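Local atomic coordinates of enoyl-acyl carrier protein reductase (PDB entry 6KIA), a protein that probably reduces the enoyl double bond of acyl chains on acyl carrier protein, using NADH, in fatty acid synthesis, and gives resistance to triclosan. Residues 430-433 / 434-438; 211-214 / 215-218. All coordinates share one frame; numbering follows the deposited sequence.

In the fold
The two contacts lie in different helices, contact 2 on helix 196-219 and contact 1 on helix 426-436, and come in that order along the chain. Their centres are about 33 Å apart and their nearest atoms about 21 Å, so they do not touch. Contact 2 packs on strand 234-240 of the mixed, largely parallel Rossmann-type sheet, with helices 120-146 and 263-278 beside it and the bound NADH close by. Contact 1 is related to that sheet through the strand before its helix, 421-423, which pairs with 283-287. It sits nearer the edge of the molecule, partly buried among helices 309-315, 320-331 and 394-413, where the C-terminal helix ends.

Contact 1: 430-433 / 434-438; sequences AKQL and NLMHR
H437 swings its imidazole back along the helix to meet the carbonyl of L433, and ND1 donates to L433 O at 2.8 Å. The bond is nearly straight, 164° at the hydrogen, and the oxygen sits at the ring edge, only 2° out of the imidazole plane. With CG placed anti to its own carbonyl carbon (chi1 -68°), H437 keeps the ring on the side of the preceding turn. Its backbone N gives the same oxygen a second, weak bond of 3.3 Å, so one carbonyl takes both N-H groups of one residue just where the chain leaves helical geometry. W321 of helix 320-331 stacks on this imidazole.

On the neighbouring flank Q432 and M436 lie slantwise to each other. The bend at chi2 turns the NE2 end of the Q432 amide forward onto M436, with NE2 3.1 Å from M436 CG and 3.7 Å from M436 SD. From another side of M436, L433 CD2 comes within 4.2 Å of the same SD. N434 works differently: ND2 turns to a neighbouring part of the chain and bonds L313 O and E316 O, tying the helix to the end of helix 309-315.

Because ND1 is the donor, the proton must sit on that nitrogen. The histidine side chain therefore closes the last turn of helix 426-436 by supplementing a backbone bond that has already weakened.

Contact 2: 211-214 / 215-218; sequences NTFL and HLIE
F213 offers one face of its ring to the delta methyl of I217, one turn further on. I217 CD1 stands 4.1 Å from the centroid of the F213 ring and 15° off the normal, a CH-pi contact displaced toward the rim on the CE2 side. CG1 anti to the carbonyl carbon (chi1 -70°) sends the I217 chain back toward F213, whose ring has swung round to its own carbonyl side. L216 approaches the same ring obliquely, its CD2 4.1 Å from F213 CD1. Y236 of strand 234-240 touches all three side chains, and H159 meets the phenyl edge-to-face.

A second overlap lies over H215. N211 O sits above one face of the imidazole, 3.1 Å from the plane and closest to H215 CD2 at 3.2 Å, while H215 N donates to that same oxygen at 2.9 Å. The carbonyl is thus gripped through its backbone bond and covered by the ring. N211 itself points its amide elsewhere, OD1 to R268 and ND2 to E207.

Along another flank, L214 and E218 run athwart one another. The extended E218 chain lays the carboxylate itself against the leucine methyls, E218 OE2 3.5 Å from L214 CD1, in contact but without a bond. The T212 side chain lies about 6 Å from the bound NADH, its hydroxyl bonded to V208 O and H159.

Chemically, the apolar F213, L216 and I217 group, set against Y236 and helices 120-146 and 263-278, contrasts with the L214/E218 flank, where E218 is the exposed residue.

Contact 1: 430-433 / 434-438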
ATOM      1  N   ALA A 430      16.894   2.955  -6.320  1.00 16.73           N
ATOM      2  CA  ALA A 430      17.713   3.684  -7.282  1.00 17.25           C
ATOM      3  C   ALA A 430      18.748   2.747  -7.914  1.00 15.80           C
ATOM      4  O   ALA A 430      18.968   2.792  -9.133  1.00 20.46           O
ATOM      5  CB  ALA A 430      18.385   4.886  -6.595  1.00 17.70           C
ATOM      6  N   LYS A 431      19.365   1.894  -7.102  1.00 18.43           N
ATOM      7  CA  LYS A 431      20.309   0.890  -7.637  1.00 21.50           C
ATOM      8  C   LYS A 431      19.641   0.007  -8.702  1.00 20.69           C
ATOM      9  O   LYS A 431      20.182  -0.171  -9.810  1.00 19.70           O
ATOM     10  CB  LYS A 431      20.852  -0.013  -6.527  1.00 21.64           C
ATOM     11  CG  LYS A 431      21.808   0.644  -5.553  1.00 24.69           C
ATOM     12  CD  LYS A 431      22.345  -0.367  -4.558  1.00 31.45           C
ATOM     13  CE  LYS A 431      23.432   0.237  -3.689  1.00 45.49           C
ATOM     14  NZ  LYS A 431      23.820  -0.705  -2.609  1.00 49.45           N
ATOM     15  N   GLN A 432      18.472  -0.530  -8.361  1.00 18.06           N
ATOM     16  CA  GLN A 432      17.692  -1.351  -9.288  1.00 19.74           C
ATOM     17  C   GLN A 432      17.353  -0.567 -10.585  1.00 22.39           C
ATOM     18  O   GLN A 432      17.505  -1.083 -11.697  1.00 19.35           O
ATOM     19  CB  GLN A 432      16.395  -1.859  -8.609  1.00 19.38           C
ATOM     20  CG  GLN A 432      15.520  -2.543  -9.592  1.00 16.49           C
ATOM     21  CD  GLN A 432      16.038  -3.942  -9.942  1.00 25.93           C
ATOM     22  OE1 GLN A 432      16.399  -4.723  -9.064  1.00 31.44           O
ATOM     23  NE2 GLN A 432      16.227  -4.182 -11.220  1.00 34.78           N
ATOM     24  N   LEU A 433      16.921   0.685 -10.460  1.00 19.03           N
ATOM     25  CA  LEU A 433      16.498   1.423 -11.648  1.00 19.11           C
ATOM     26  C   LEU A 433      17.695   1.785 -12.549  1.00 15.71           C
ATOM     27  O   LEU A 433      17.607   1.705 -13.775  1.00 17.80           O
ATOM     28  CB  LEU A 433      15.782   2.712 -11.233  1.00 19.33           C
ATOM     29  CG  LEU A 433      14.367   2.541 -10.662  1.00 18.34           C
ATOM     30  CD1 LEU A 433      13.916   3.800  -9.932  1.00 17.25           C
ATOM     31  CD2 LEU A 433      13.436   2.198 -11.828  1.00 17.49           C
ATOM     32  N   ASN A 434      18.824   2.120 -11.945  1.00 17.86           N
ATOM     33  CA  ASN A 434      19.990   2.448 -12.752  1.00 21.16           C
ATOM     34  C   ASN A 434      20.501   1.196 -13.442  1.00 20.26           C
ATOM     35  O   ASN A 434      20.903   1.255 -14.597  1.00 21.31           O
ATOM     36  CB  ASN A 434      21.058   3.131 -11.910  1.00 21.97           C
ATOM     37  CG  ASN A 434      20.745   4.611 -11.683  1.00 16.77           C
ATOM     38  OD1 ASN A 434      20.075   5.259 -12.507  1.00 21.86           O
ATOM     39  ND2 ASN A 434      21.177   5.132 -10.549  1.00 18.81           N
ATOM     40  N   LEU A 435      20.401   0.055 -12.754  1.00 19.99           N
ATOM     41  CA  LEU A 435      20.891  -1.196 -13.327  1.00 20.95           C
ATOM     42  C   LEU A 435      20.029  -1.660 -14.505  1.00 23.23           C
ATOM     43  O   LEU A 435      20.565  -2.032 -15.553  1.00 24.59           O
ATOM     44  CB  LEU A 435      20.939  -2.271 -12.240  1.00 21.00           C
ATOM     45  CG  LEU A 435      21.448  -3.663 -12.606  1.00 26.28           C
ATOM     46  CD1 LEU A 435      22.950  -3.594 -12.820  1.00 27.97           C
ATOM     47  CD2 LEU A 435      21.096  -4.585 -11.456  1.00 29.71           C
ATOM     48  N   MET A 436      18.705  -1.594 -14.350  1.00 23.26           N
ATOM     49  CA  MET A 436      17.754  -1.870 -15.428  1.00 24.37           C
ATOM     50  C   MET A 436      17.963  -1.051 -16.664  1.00 25.76           C
ATOM     51  O   MET A 436      17.612  -1.496 -17.752  1.00 28.51           O
ATOM     52  CB  MET A 436      16.303  -1.629 -14.977  1.00 31.17           C
ATOM     53  CG  MET A 436      15.881  -2.344 -13.752  1.00 44.67           C
ATOM     54  SD  MET A 436      14.296  -1.689 -13.229  1.00 27.92           S
ATOM     55  CE  MET A 436      13.210  -2.174 -14.573  1.00 28.16           C
ATOM     56  N   HIS A 437      18.502   0.158 -16.502  1.00 22.70           N
ATOM     57  CA  HIS A 437      18.611   1.077 -17.625  1.00 22.16           C
ATOM     58  C   HIS A 437      20.065   1.290 -18.015  1.00 23.15           C
ATOM     59  O   HIS A 437      20.402   2.299 -18.636  1.00 28.54           O
ATOM     60  CB  HIS A 437      17.971   2.427 -17.279  1.00 24.19           C
ATOM     61  CG  HIS A 437      16.487   2.367 -17.133  1.00 20.46           C
ATOM     62  ND1 HIS A 437      15.879   2.063 -15.938  1.00 26.44           N
ATOM     63  CD2 HIS A 437      15.486   2.553 -18.031  1.00 28.30           C
ATOM     64  CE1 HIS A 437      14.567   2.074 -16.097  1.00 23.68           C
ATOM     65  NE2 HIS A 437      14.302   2.365 -17.358  1.00 28.81           N
ATOM     66  N   ARG A 438      20.920   0.321 -17.689  1.00 25.52           N
ATOM     67  CA  ARG A 438      22.355   0.486 -17.917  1.00 22.71           C
ATOM     68  C   ARG A 438      22.710   0.584 -19.396  1.00 26.95           C
ATOM     69  O   ARG A 438      23.808   1.031 -19.739  1.00 30.55           O
ATOM     70  CB  ARG A 438      23.146  -0.648 -17.251  1.00 23.64           C
ATOM     71  CG  ARG A 438      22.776  -2.053 -17.723  1.00 24.53           C
ATOM     72  CD  ARG A 438      23.388  -3.118 -16.816  1.00 24.18           C
ATOM     73  NE  ARG A 438      22.624  -4.363 -16.942  1.00 25.15           N
ATOM     74  CZ  ARG A 438      22.869  -5.293 -17.859  1.00 23.05           C
ATOM     75  NH1 ARG A 438      23.870  -5.136 -18.717  1.00 24.10           N
ATOM     76  NH2 ARG A 438      22.100  -6.380 -17.917  1.00 25.19           N
TER

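Contact 2: 211-214 / 215-218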
ATOM      1  N   ASN A 211      -5.418  -8.393   8.736  1.00 20.53           N
ATOM      2  CA  ASN A 211      -5.923  -9.750   8.930  1.00 20.49           C
ATOM      3  C   ASN A 211      -6.222 -10.522   7.640  1.00 20.50           C
ATOM      4  O   ASN A 211      -6.153 -11.743   7.625  1.00 20.94           O
ATOM      5  CB  ASN A 211      -7.159  -9.702   9.816  1.00 20.83           C
ATOM      6  CG  ASN A 211      -6.824  -9.233  11.220  1.00 26.28           C
ATOM      7  OD1 ASN A 211      -5.672  -9.312  11.648  1.00 23.87           O
ATOM      8  ND2 ASN A 211      -7.823  -8.734  11.939  1.00 22.47           N
ATOM      9  N   THR A 212      -6.530  -9.810   6.561  1.00 19.36           N
ATOM     10  CA  THR A 212      -6.658 -10.425   5.244  1.00 19.41           C
ATOM     11  C   THR A 212      -5.400 -11.223   4.832  1.00 23.24           C
ATOM     12  O   THR A 212      -5.518 -12.216   4.116  1.00 21.41           O
ATOM     13  CB  THR A 212      -6.924  -9.366   4.166  1.00 19.64           C
ATOM     14  OG1 THR A 212      -5.957  -8.314   4.296  1.00 18.95           O
ATOM     15  CG2 THR A 212      -8.309  -8.760   4.343  1.00 19.16           C
ATOM     16  N   PHE A 213      -4.207 -10.774   5.242  1.00 18.64           N
ATOM     17  CA  PHE A 213      -2.967 -11.508   4.960  1.00 20.26           C
ATOM     18  C   PHE A 213      -2.952 -12.826   5.701  1.00 26.13           C
ATOM     19  O   PHE A 213      -2.531 -13.847   5.156  1.00 22.75           O
ATOM     20  CB  PHE A 213      -1.749 -10.662   5.337  1.00 19.29           C
ATOM     21  CG  PHE A 213      -0.441 -11.143   4.770  1.00 22.47           C
ATOM     22  CD1 PHE A 213      -0.305 -11.485   3.419  1.00 19.16           C
ATOM     23  CD2 PHE A 213       0.693 -11.129   5.561  1.00 20.74           C
ATOM     24  CE1 PHE A 213       0.936 -11.873   2.897  1.00 19.93           C
ATOM     25  CE2 PHE A 213       1.928 -11.525   5.050  1.00 18.61           C
ATOM     26  CZ  PHE A 213       2.053 -11.884   3.713  1.00 20.82           C
ATOM     27  N   LEU A 214      -3.420 -12.797   6.950  1.00 21.67           N
ATOM     28  CA  LEU A 214      -3.511 -14.020   7.733  1.00 22.66           C
ATOM     29  C   LEU A 214      -4.515 -14.962   7.087  1.00 21.10           C
ATOM     30  O   LEU A 214      -4.274 -16.164   7.020  1.00 23.19           O
ATOM     31  CB  LEU A 214      -3.923 -13.743   9.187  1.00 27.56           C
ATOM     32  CG  LEU A 214      -4.162 -15.020  10.013  1.00 32.19           C
ATOM     33  CD1 LEU A 214      -2.845 -15.778  10.220  1.00 30.82           C
ATOM     34  CD2 LEU A 214      -4.836 -14.718  11.345  1.00 38.00           C
ATOM     35  N   HIS A 215      -5.638 -14.424   6.610  1.00 19.76           N
ATOM     36  CA  HIS A 215      -6.667 -15.262   6.003  1.00 23.19           C
ATOM     37  C   HIS A 215      -6.158 -15.849   4.707  1.00 23.47           C
ATOM     38  O   HIS A 215      -6.529 -16.955   4.331  1.00 23.73           O
ATOM     39  CB  HIS A 215      -7.942 -14.469   5.754  1.00 22.60           C
ATOM     40  CG  HIS A 215      -8.559 -13.958   7.012  1.00 29.68           C
ATOM     41  ND1 HIS A 215      -8.587 -14.704   8.171  1.00 31.52           N
ATOM     42  CD2 HIS A 215      -9.136 -12.769   7.308  1.00 25.46           C
ATOM     43  CE1 HIS A 215      -9.161 -13.997   9.128  1.00 33.05           C
ATOM     44  NE2 HIS A 215      -9.506 -12.822   8.631  1.00 32.87           N
ATOM     45  N   LEU A 216      -5.277 -15.112   4.042  1.00 19.90           N
ATOM     46  CA  LEU A 216      -4.644 -15.619   2.838  1.00 19.51           C
ATOM     47  C   LEU A 216      -3.725 -16.779   3.161  1.00 21.23           C
ATOM     48  O   LEU A 216      -3.798 -17.840   2.526  1.00 22.08           O
ATOM     49  CB  LEU A 216      -3.853 -14.504   2.157  1.00 19.43           C
ATOM     50  CG  LEU A 216      -2.875 -14.944   1.067  1.00 21.11           C
ATOM     51  CD1 LEU A 216      -3.568 -15.759  -0.047  1.00 21.61           C
ATOM     52  CD2 LEU A 216      -2.149 -13.728   0.528  1.00 21.70           C
ATOM     53  N   ILE A 217      -2.894 -16.599   4.177  1.00 22.26           N
ATOM     54  CA  ILE A 217      -1.932 -17.627   4.541  1.00 20.31           C
ATOM     55  C   ILE A 217      -2.643 -18.897   5.040  1.00 23.66           C
ATOM     56  O   ILE A 217      -2.284 -20.026   4.666  1.00 25.65           O
ATOM     57  CB  ILE A 217      -0.942 -17.101   5.597  1.00 22.02           C
ATOM     58  CG1 ILE A 217      -0.015 -16.064   4.935  1.00 21.15           C
ATOM     59  CG2 ILE A 217      -0.083 -18.244   6.148  1.00 21.86           C
ATOM     60  CD1 ILE A 217       0.811 -15.234   5.911  1.00 23.67           C
ATOM     61  N   GLU A 218      -3.627 -18.717   5.908  1.00 21.60           N
ATOM     62  CA  GLU A 218      -4.382 -19.863   6.438  1.00 22.87           C
ATOM     63  C   GLU A 218      -5.262 -20.538   5.385  1.00 30.39           C
ATOM     64  O   GLU A 218      -5.359 -21.764   5.325  1.00 27.92           O
ATOM     65  CB  GLU A 218      -5.234 -19.412   7.623  1.00 25.73           C
ATOM     66  CG  GLU A 218      -4.397 -19.247   8.866  1.00 29.35           C
ATOM     67  CD  GLU A 218      -5.188 -18.682  10.032  1.00 32.34           C
ATOM     68  OE1 GLU A 218      -6.379 -18.333   9.867  1.00 34.32           O
ATOM     69  OE2 GLU A 218      -4.622 -18.644  11.132  1.00 33.34           O
TER